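Long-range contacts in uncharacterized protein (Parabacteroides merdae, PDB 4R7F), which is of unknown function but has three immunoglobulin-like beta-sandwich domains, the first probably related to the N-terminal domain of type 9 secretion system plug proteins: residues 5-10 against 132-137; 62-67 against 115-120. All blocks are in the same frame, centred on the assembly; numbering follows the deposited sequence.

Interaction 1: residues 5-10 against 132-137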
ATOM      1  N   PHE A   5     -29.163   3.268   7.349  1.00 32.53           N
ATOM      2  CA  PHE A   5     -28.985   2.223   6.364  1.00 28.40           C
ATOM      3  C   PHE A   5     -27.528   1.792   6.407  1.00 33.77           C
ATOM      4  O   PHE A   5     -26.621   2.619   6.411  1.00 33.32           O
ATOM      5  CB  PHE A   5     -29.343   2.702   4.954  1.00 31.66           C
ATOM      6  CG  PHE A   5     -30.770   3.116   4.813  1.00 39.25           C
ATOM      7  CD1 PHE A   5     -31.195   4.330   5.293  1.00 37.99           C
ATOM      8  CD2 PHE A   5     -31.694   2.268   4.239  1.00 41.97           C
ATOM      9  CE1 PHE A   5     -32.534   4.688   5.217  1.00 40.77           C
ATOM     10  CE2 PHE A   5     -33.010   2.623   4.135  1.00 35.48           C
ATOM     11  CZ  PHE A   5     -33.440   3.824   4.635  1.00 34.82           C
ATOM     12  N   PHE A   6     -27.327   0.491   6.449  1.00 29.51           N
ATOM     13  CA  PHE A   6     -26.011  -0.075   6.505  1.00 30.36           C
ATOM     14  C   PHE A   6     -26.053  -1.393   5.811  1.00 28.23           C
ATOM     15  O   PHE A   6     -27.112  -2.027   5.710  1.00 28.85           O
ATOM     16  CB  PHE A   6     -25.520  -0.218   7.956  1.00 34.02           C
ATOM     17  CG  PHE A   6     -26.399  -1.040   8.853  1.00 28.63           C
ATOM     18  CD1 PHE A   6     -27.465  -0.454   9.540  1.00 34.73           C
ATOM     19  CD2 PHE A   6     -26.124  -2.370   9.077  1.00 27.97           C
ATOM     20  CE1 PHE A   6     -28.251  -1.190  10.410  1.00 34.40           C
ATOM     21  CE2 PHE A   6     -26.922  -3.134   9.946  1.00 31.52           C
ATOM     22  CZ  PHE A   6     -27.985  -2.548  10.615  1.00 33.03           C
ATOM     23  N   THR A   7     -24.918  -1.801   5.291  1.00 28.59           N
ATOM     24  CA  THR A   7     -24.862  -3.087   4.621  1.00 27.68           C
ATOM     25  C   THR A   7     -25.151  -4.183   5.615  1.00 33.79           C
ATOM     26  O   THR A   7     -24.434  -4.332   6.611  1.00 30.95           O
ATOM     27  CB  THR A   7     -23.511  -3.293   3.988  1.00 26.54           C
ATOM     28  OG1 THR A   7     -23.328  -2.264   3.005  1.00 25.98           O
ATOM     29  CG2 THR A   7     -23.417  -4.696   3.337  1.00 28.21           C
ATOM     30  N   ASP A   8     -26.219  -4.916   5.340  1.00 32.00           N
ATOM     31  CA  ASP A   8     -26.714  -5.996   6.200  1.00 33.50           C
ATOM     32  C   ASP A   8     -27.640  -6.974   5.454  1.00 31.96           C
ATOM     33  O   ASP A   8     -28.282  -6.624   4.499  1.00 33.01           O
ATOM     34  CB  ASP A   8     -27.479  -5.387   7.358  1.00 36.43           C
ATOM     35  CG  ASP A   8     -27.643  -6.338   8.532  1.00 39.91           C
ATOM     36  OD1 ASP A   8     -26.865  -7.315   8.678  1.00 28.76           O
ATOM     37  OD2 ASP A   8     -28.578  -6.091   9.314  1.00 49.12           O
ATOM     38  N   VAL A   9     -27.647  -8.221   5.879  1.00 33.30           N
ATOM     39  CA  VAL A   9     -28.480  -9.250   5.306  1.00 34.20           C
ATOM     40  C   VAL A   9     -29.591  -9.591   6.294  1.00 33.52           C
ATOM     41  O   VAL A   9     -29.319  -9.800   7.449  1.00 39.52           O
ATOM     42  CB  VAL A   9     -27.650 -10.511   5.037  1.00 33.70           C
ATOM     43  CG1 VAL A   9     -28.540 -11.686   4.625  1.00 42.37           C
ATOM     44  CG2 VAL A   9     -26.637 -10.227   3.961  1.00 33.27           C
ATOM     45  N   ASN A  10     -30.838  -9.643   5.833  1.00 36.69           N
ATOM     46  CA  ASN A  10     -31.982  -9.908   6.693  1.00 38.71           C
ATOM     47  C   ASN A  10     -32.719 -11.177   6.289  1.00 39.06           C
ATOM     48  O   ASN A  10     -33.854 -11.340   6.650  1.00 53.36           O
ATOM     49  CB  ASN A  10     -32.995  -8.747   6.612  1.00 46.94           C
ATOM     50  CG  ASN A  10     -32.333  -7.395   6.697  1.00 63.49           C
ATOM     51  OD1 ASN A  10     -31.800  -7.009   7.748  1.00 67.70           O
ATOM     52  ND2 ASN A  10     -32.322  -6.680   5.584  1.00 62.89           N
ATOM     53  N   THR A 132     -29.745  -4.970   2.418  1.00 34.70           N
ATOM     54  CA  THR A 132     -29.328  -3.645   2.014  1.00 35.92           C
ATOM     55  C   THR A 132     -27.824  -3.683   1.705  1.00 33.06           C
ATOM     56  O   THR A 132     -27.050  -4.254   2.459  1.00 34.84           O
ATOM     57  CB  THR A 132     -29.626  -2.692   3.169  1.00 32.83           C
ATOM     58  OG1 THR A 132     -31.015  -2.776   3.444  1.00 36.16           O
ATOM     59  CG2 THR A 132     -29.292  -1.276   2.832  1.00 39.66           C
ATOM     60  N   ALA A 133     -27.421  -3.131   0.566  1.00 34.16           N
ATOM     61  CA  ALA A 133     -26.007  -2.950   0.240  1.00 27.26           C
ATOM     62  C   ALA A 133     -25.705  -1.477   0.070  1.00 30.31           C
ATOM     63  O   ALA A 133     -26.410  -0.772  -0.637  1.00 32.98           O
ATOM     64  CB  ALA A 133     -25.645  -3.686  -1.008  1.00 33.83           C
ATOM     65  N   CYS A 134     -24.668  -1.010   0.757  1.00 30.43           N
ATOM     66  CA  CYS A 134     -24.390   0.417   0.879  1.00 30.16           C
ATOM     67  C   CYS A 134     -23.026   0.768   0.269  1.00 34.71           C
ATOM     68  O   CYS A 134     -22.044   0.059   0.498  1.00 33.56           O
ATOM     69  CB  CYS A 134     -24.366   0.807   2.361  1.00 29.80           C
ATOM     70  SG  CYS A 134     -25.964   0.949   3.155  1.00 33.53           S
ATOM     71  N   PHE A 135     -22.980   1.875  -0.477  1.00 32.60           N
ATOM     72  CA  PHE A 135     -21.766   2.381  -1.102  1.00 28.47           C
ATOM     73  C   PHE A 135     -21.915   3.884  -1.266  1.00 30.46           C
ATOM     74  O   PHE A 135     -23.013   4.450  -1.111  1.00 29.76           O
ATOM     75  CB  PHE A 135     -21.497   1.717  -2.464  1.00 32.03           C
ATOM     76  CG  PHE A 135     -22.552   1.992  -3.497  1.00 28.57           C
ATOM     77  CD1 PHE A 135     -23.659   1.166  -3.614  1.00 37.76           C
ATOM     78  CD2 PHE A 135     -22.455   3.099  -4.338  1.00 36.37           C
ATOM     79  CE1 PHE A 135     -24.650   1.439  -4.548  1.00 42.55           C
ATOM     80  CE2 PHE A 135     -23.444   3.391  -5.266  1.00 41.89           C
ATOM     81  CZ  PHE A 135     -24.542   2.555  -5.372  1.00 45.37           C
ATOM     82  N   SER A 136     -20.811   4.541  -1.564  1.00 28.99           N
ATOM     83  CA  SER A 136     -20.855   5.975  -1.720  1.00 33.74           C
ATOM     84  C   SER A 136     -20.354   6.396  -3.100  1.00 31.14           C
ATOM     85  O   SER A 136     -19.537   5.709  -3.729  1.00 30.95           O
ATOM     86  CB  SER A 136     -20.003   6.637  -0.645  1.00 32.10           C
ATOM     87  OG  SER A 136     -20.496   6.387   0.668  1.00 25.89           O
ATOM     88  N   VAL A 137     -20.832   7.550  -3.528  1.00 26.60           N
ATOM     89  CA  VAL A 137     -20.470   8.127  -4.796  1.00 32.04           C
ATOM     90  C   VAL A 137     -19.881   9.498  -4.549  1.00 32.75           C
ATOM     91  O   VAL A 137     -20.564  10.379  -3.980  1.00 26.71           O
ATOM     92  CB  VAL A 137     -21.705   8.274  -5.666  1.00 40.19           C
ATOM     93  CG1 VAL A 137     -21.377   9.064  -6.919  1.00 40.51           C
ATOM     94  CG2 VAL A 137     -22.261   6.894  -6.008  1.00 37.80           C
TER
HETATM   95  O   HOH W   1     -20.860  -1.414   2.230  1.00 34.79           O
HETATM   96  O   HOH W   2     -31.309  -4.446   5.437  1.00 42.69           O
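D8 and T132 form one antiparallel hydrogen-bonded pair between the short strand 8-9 and strand 129-138, with D8 N giving to T132 O (3.1 Å) in the carbonyl plane and T132 N giving to D8 O (3.0 Å) nearly along the C=O axis. A CA-H...O contact from T7 CA to T132 O, 3.3 Å long, adds to the grip on that carbonyl. Two residues along strand 129-138, at C134, the side chain of T7 takes over from the backbone. T7 OG1, set beside its own backbone N and anti to the carbonyl carbon (chi1 -62°), accepts from C134 N at 2.9 Å along a bent path, 144° at the hydrogen. A water joins T7 OG1 to C134 O, so both polar backbone atoms of C134 are served by one hydroxyl, directly or at one remove. C134 SG lies against the chain as it approaches strand 8-9, 3.5 Å from F6 CA, while F6 O sits over CB and CG2 of T132. A second water bridges N10 ND2 and T132 OG1, and that threonine hydroxyl is also bonded to Q119 NE2. The carboxylate of D8 turns away to a salt bridge with K321, and F6 packs on R191. Strand 129-138 meets strand 114-122 along its other edge; along this one it pairs first with 8-9 and farther on, in parallel, with 30-32. Two short strands sharing the edge of a longer one thus complete this side of the N-terminal immunoglobulin-like sandwich.

Interaction 2: residues 62-67 against 115-120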
ATOM      1  N   ALA A  62     -25.040  12.154   5.070  1.00 31.88           N
ATOM      2  CA  ALA A  62     -23.729  11.759   5.540  1.00 31.01           C
ATOM      3  C   ALA A  62     -23.788  10.689   6.625  1.00 35.28           C
ATOM      4  O   ALA A  62     -22.973   9.775   6.627  1.00 33.12           O
ATOM      5  CB  ALA A  62     -22.976  12.966   6.044  1.00 33.87           C
ATOM      6  N   ASP A  63     -24.764  10.800   7.522  1.00 29.25           N
ATOM      7  CA  ASP A  63     -24.919   9.858   8.633  1.00 31.69           C
ATOM      8  C   ASP A  63     -25.713   8.591   8.290  1.00 33.36           C
ATOM      9  O   ASP A  63     -26.023   7.800   9.168  1.00 36.93           O
ATOM     10  CB  ASP A  63     -25.520  10.542   9.876  1.00 31.51           C
ATOM     11  CG  ASP A  63     -26.982  10.967   9.691  1.00 33.28           C
ATOM     12  OD1 ASP A  63     -27.536  10.871   8.585  1.00 38.17           O
ATOM     13  OD2 ASP A  63     -27.571  11.432  10.678  1.00 38.06           O
ATOM     14  N   TRP A  64     -25.990   8.387   7.013  1.00 29.03           N
ATOM     15  CA  TRP A  64     -26.668   7.173   6.509  1.00 27.39           C
ATOM     16  C   TRP A  64     -28.126   7.073   6.923  1.00 26.89           C
ATOM     17  O   TRP A  64     -28.694   5.995   6.895  1.00 34.23           O
ATOM     18  CB  TRP A  64     -25.873   5.900   6.852  1.00 28.29           C
ATOM     19  CG  TRP A  64     -24.691   5.737   5.990  1.00 28.35           C
ATOM     20  CD1 TRP A  64     -23.382   6.062   6.295  1.00 34.11           C
ATOM     21  CD2 TRP A  64     -24.676   5.255   4.648  1.00 27.36           C
ATOM     22  NE1 TRP A  64     -22.563   5.795   5.217  1.00 27.18           N
ATOM     23  CE2 TRP A  64     -23.329   5.292   4.199  1.00 31.50           C
ATOM     24  CE3 TRP A  64     -25.658   4.793   3.781  1.00 30.47           C
ATOM     25  CZ2 TRP A  64     -22.956   4.867   2.939  1.00 29.32           C
ATOM     26  CZ3 TRP A  64     -25.281   4.364   2.518  1.00 36.21           C
ATOM     27  CH2 TRP A  64     -23.935   4.394   2.116  1.00 33.36           C
ATOM     28  N   THR A  65     -28.722   8.201   7.312  1.00 28.58           N
ATOM     29  CA  THR A  65     -30.160   8.329   7.324  1.00 28.99           C
ATOM     30  C   THR A  65     -30.593   8.794   5.936  1.00 33.83           C
ATOM     31  O   THR A  65     -29.824   9.459   5.227  1.00 35.07           O
ATOM     32  CB  THR A  65     -30.650   9.386   8.324  1.00 32.17           C
ATOM     33  OG1 THR A  65     -30.140  10.676   7.971  1.00 35.33           O
ATOM     34  CG2 THR A  65     -30.254   9.049   9.735  1.00 33.64           C
ATOM     35  N   GLN A  66     -31.827   8.476   5.565  1.00 36.84           N
ATOM     36  CA  GLN A  66     -32.363   8.833   4.240  1.00 37.00           C
ATOM     37  C   GLN A  66     -32.460  10.338   4.027  1.00 37.52           C
ATOM     38  O   GLN A  66     -32.916  11.065   4.912  1.00 41.50           O
ATOM     39  CB  GLN A  66     -33.736   8.225   4.043  1.00 32.56           C
ATOM     40  CG  GLN A  66     -34.256   8.346   2.624  1.00 33.11           C
ATOM     41  CD  GLN A  66     -35.537   7.539   2.404  1.00 38.30           C
ATOM     42  OE1 GLN A  66     -36.039   6.861   3.297  1.00 47.03           O
ATOM     43  NE2 GLN A  66     -36.056   7.614   1.213  1.00 35.69           N
ATOM     44  N   SER A  67     -32.024  10.808   2.856  1.00 37.49           N
ATOM     45  CA  SER A  67     -32.091  12.231   2.580  1.00 44.43           C
ATOM     46  C   SER A  67     -33.539  12.579   2.190  1.00 42.77           C
ATOM     47  O   SER A  67     -34.373  11.694   2.026  1.00 37.68           O
ATOM     48  CB  SER A  67     -31.099  12.616   1.482  1.00 38.07           C
ATOM     49  OG  SER A  67     -31.589  12.264   0.212  1.00 34.71           O
ATOM     50  N   ASN A 115     -24.256   9.245  -0.242  1.00 29.39           N
ATOM     51  CA  ASN A 115     -24.381   7.884   0.237  1.00 26.24           C
ATOM     52  C   ASN A 115     -25.604   7.196  -0.401  1.00 30.10           C
ATOM     53  O   ASN A 115     -26.698   7.773  -0.412  1.00 37.83           O
ATOM     54  CB  ASN A 115     -24.514   7.919   1.743  1.00 23.40           C
ATOM     55  CG  ASN A 115     -23.207   8.241   2.442  1.00 30.22           C
ATOM     56  OD1 ASN A 115     -22.131   8.096   1.865  1.00 23.17           O
ATOM     57  ND2 ASN A 115     -23.299   8.717   3.686  1.00 36.28           N
ATOM     58  N   TYR A 116     -25.420   5.994  -0.926  1.00 27.21           N
ATOM     59  CA  TYR A 116     -26.535   5.219  -1.533  1.00 32.89           C
ATOM     60  C   TYR A 116     -26.741   3.868  -0.842  1.00 37.47           C
ATOM     61  O   TYR A 116     -25.774   3.176  -0.508  1.00 34.06           O
ATOM     62  CB  TYR A 116     -26.315   4.970  -3.027  1.00 31.91           C
ATOM     63  CG  TYR A 116     -26.461   6.209  -3.879  1.00 36.20           C
ATOM     64  CD1 TYR A 116     -25.379   7.046  -4.132  1.00 35.97           C
ATOM     65  CD2 TYR A 116     -27.677   6.554  -4.414  1.00 36.98           C
ATOM     66  CE1 TYR A 116     -25.523   8.203  -4.877  1.00 35.35           C
ATOM     67  CE2 TYR A 116     -27.825   7.699  -5.167  1.00 37.57           C
ATOM     68  CZ  TYR A 116     -26.752   8.515  -5.392  1.00 37.80           C
ATOM     69  OH  TYR A 116     -26.933   9.622  -6.154  1.00 33.21           O
ATOM     70  N   ALA A 117     -28.013   3.517  -0.620  1.00 31.47           N
ATOM     71  CA  ALA A 117     -28.388   2.238  -0.087  1.00 28.20           C
ATOM     72  C   ALA A 117     -29.290   1.506  -1.067  1.00 37.64           C
ATOM     73  O   ALA A 117     -30.343   2.007  -1.486  1.00 42.02           O
ATOM     74  CB  ALA A 117     -29.067   2.407   1.241  1.00 28.32           C
ATOM     75  N   ILE A 118     -28.851   0.307  -1.441  1.00 37.42           N
ATOM     76  CA  ILE A 118     -29.558  -0.538  -2.388  1.00 34.43           C
ATOM     77  C   ILE A 118     -30.328  -1.576  -1.607  1.00 32.68           C
ATOM     78  O   ILE A 118     -29.722  -2.434  -0.974  1.00 32.69           O
ATOM     79  CB  ILE A 118     -28.584  -1.254  -3.347  1.00 34.78           C
ATOM     80  CG1 ILE A 118     -27.791  -0.243  -4.159  1.00 35.91           C
ATOM     81  CG2 ILE A 118     -29.338  -2.162  -4.285  1.00 38.56           C
ATOM     82  CD1 ILE A 118     -28.617   0.875  -4.762  1.00 39.75           C
ATOM     83  N   GLN A 119     -31.658  -1.510  -1.632  1.00 32.08           N
ATOM     84  CA  GLN A 119     -32.456  -2.477  -0.881  1.00 35.64           C
ATOM     85  C   GLN A 119     -32.992  -3.468  -1.870  1.00 37.63           C
ATOM     86  O   GLN A 119     -33.545  -3.071  -2.874  1.00 37.69           O
ATOM     87  CB  GLN A 119     -33.588  -1.801  -0.159  1.00 40.89           C
ATOM     88  CG  GLN A 119     -33.113  -0.613   0.608  1.00 36.82           C
ATOM     89  CD  GLN A 119     -33.886  -0.415   1.863  1.00 40.32           C
ATOM     90  OE1 GLN A 119     -34.933   0.235   1.879  1.00 37.97           O
ATOM     91  NE2 GLN A 119     -33.373  -0.981   2.940  1.00 38.78           N
ATOM     92  N   VAL A 120     -32.777  -4.751  -1.606  1.00 34.04           N
ATOM     93  CA  VAL A 120     -33.186  -5.807  -2.514  1.00 40.70           C
ATOM     94  C   VAL A 120     -34.323  -6.601  -1.884  1.00 39.25           C
ATOM     95  O   VAL A 120     -34.448  -6.697  -0.663  1.00 45.15           O
ATOM     96  CB  VAL A 120     -32.011  -6.705  -2.918  1.00 39.86           C
ATOM     97  CG1 VAL A 120     -32.472  -7.845  -3.821  1.00 39.36           C
ATOM     98  CG2 VAL A 120     -30.925  -5.857  -3.596  1.00 34.70           C
TER
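The indole of W64 lies flat against the side-chain amide of N115, the two planes only 5° apart. N115 CG is 3.3 Å above the ring plane, offset toward the rim, and N115 CB stands over the six-membered ring, 3.5 Å from its centroid, in a CH-pi contact. The amide nitrogen lies over the five-membered ring, where N115 ND2 and W64 NE1 meet at 3.4 Å as two donors, stacked rather than bonded. At the rim, in the ring plane, Y116 O faces the C-H edge and comes to 3.3 Å from W64 CZ3; the A117 methyl touches the same corner more loosely. The amide is fixed by its ends: N115 OD1 accepts hydrogen bonds from the hydroxyls of Y379 and S136, and ND2 bonds to N61 O, which would hold the group flat under the ring. W64 itself sits at a backbone turn with positive phi (69°). Just before it, D63 OD1 takes T65 N in an Asx turn and also T65 OG1, at 2.7 Å, through its syn lone pair. With CG beside the backbone N (chi1 -76°), the indole swings from this turn onto strand 114-122. R191 makes a cation-pi contact with the ring. An alanine here would lose the whole flat surface stacked on N115 and the partner of R191, and would probably let the 62-67 loop sit less firmly on the strand. The loop follows strand 53-60, which pairs with 114-122; strand 129-138 flanks 114-122 on its other side, and Y186 of strand 181-187 also touches W64.

Interactions 1 and 2 lie about 7 Å apart, centre to centre, in one sheet of the N-terminal domain, where strands 114-122 and 129-138 are consecutive in the chain and antiparallel neighbours. A133 O and I118 N, 2.8 Å apart, probably form one of the bonds between them. Along the chain the order is 5-10, 62-67, 115-120, 132-137, so interaction 1 encloses interaction 2. W64 belongs to both neighbourhoods: its CZ3 packs 3.5 Å from C134 SG, and its backbone is hydrogen-bonded to F5. R191 likewise reaches both F5 and W64, tying the start of the chain and the 62-67 loop to a more distant part of the protein.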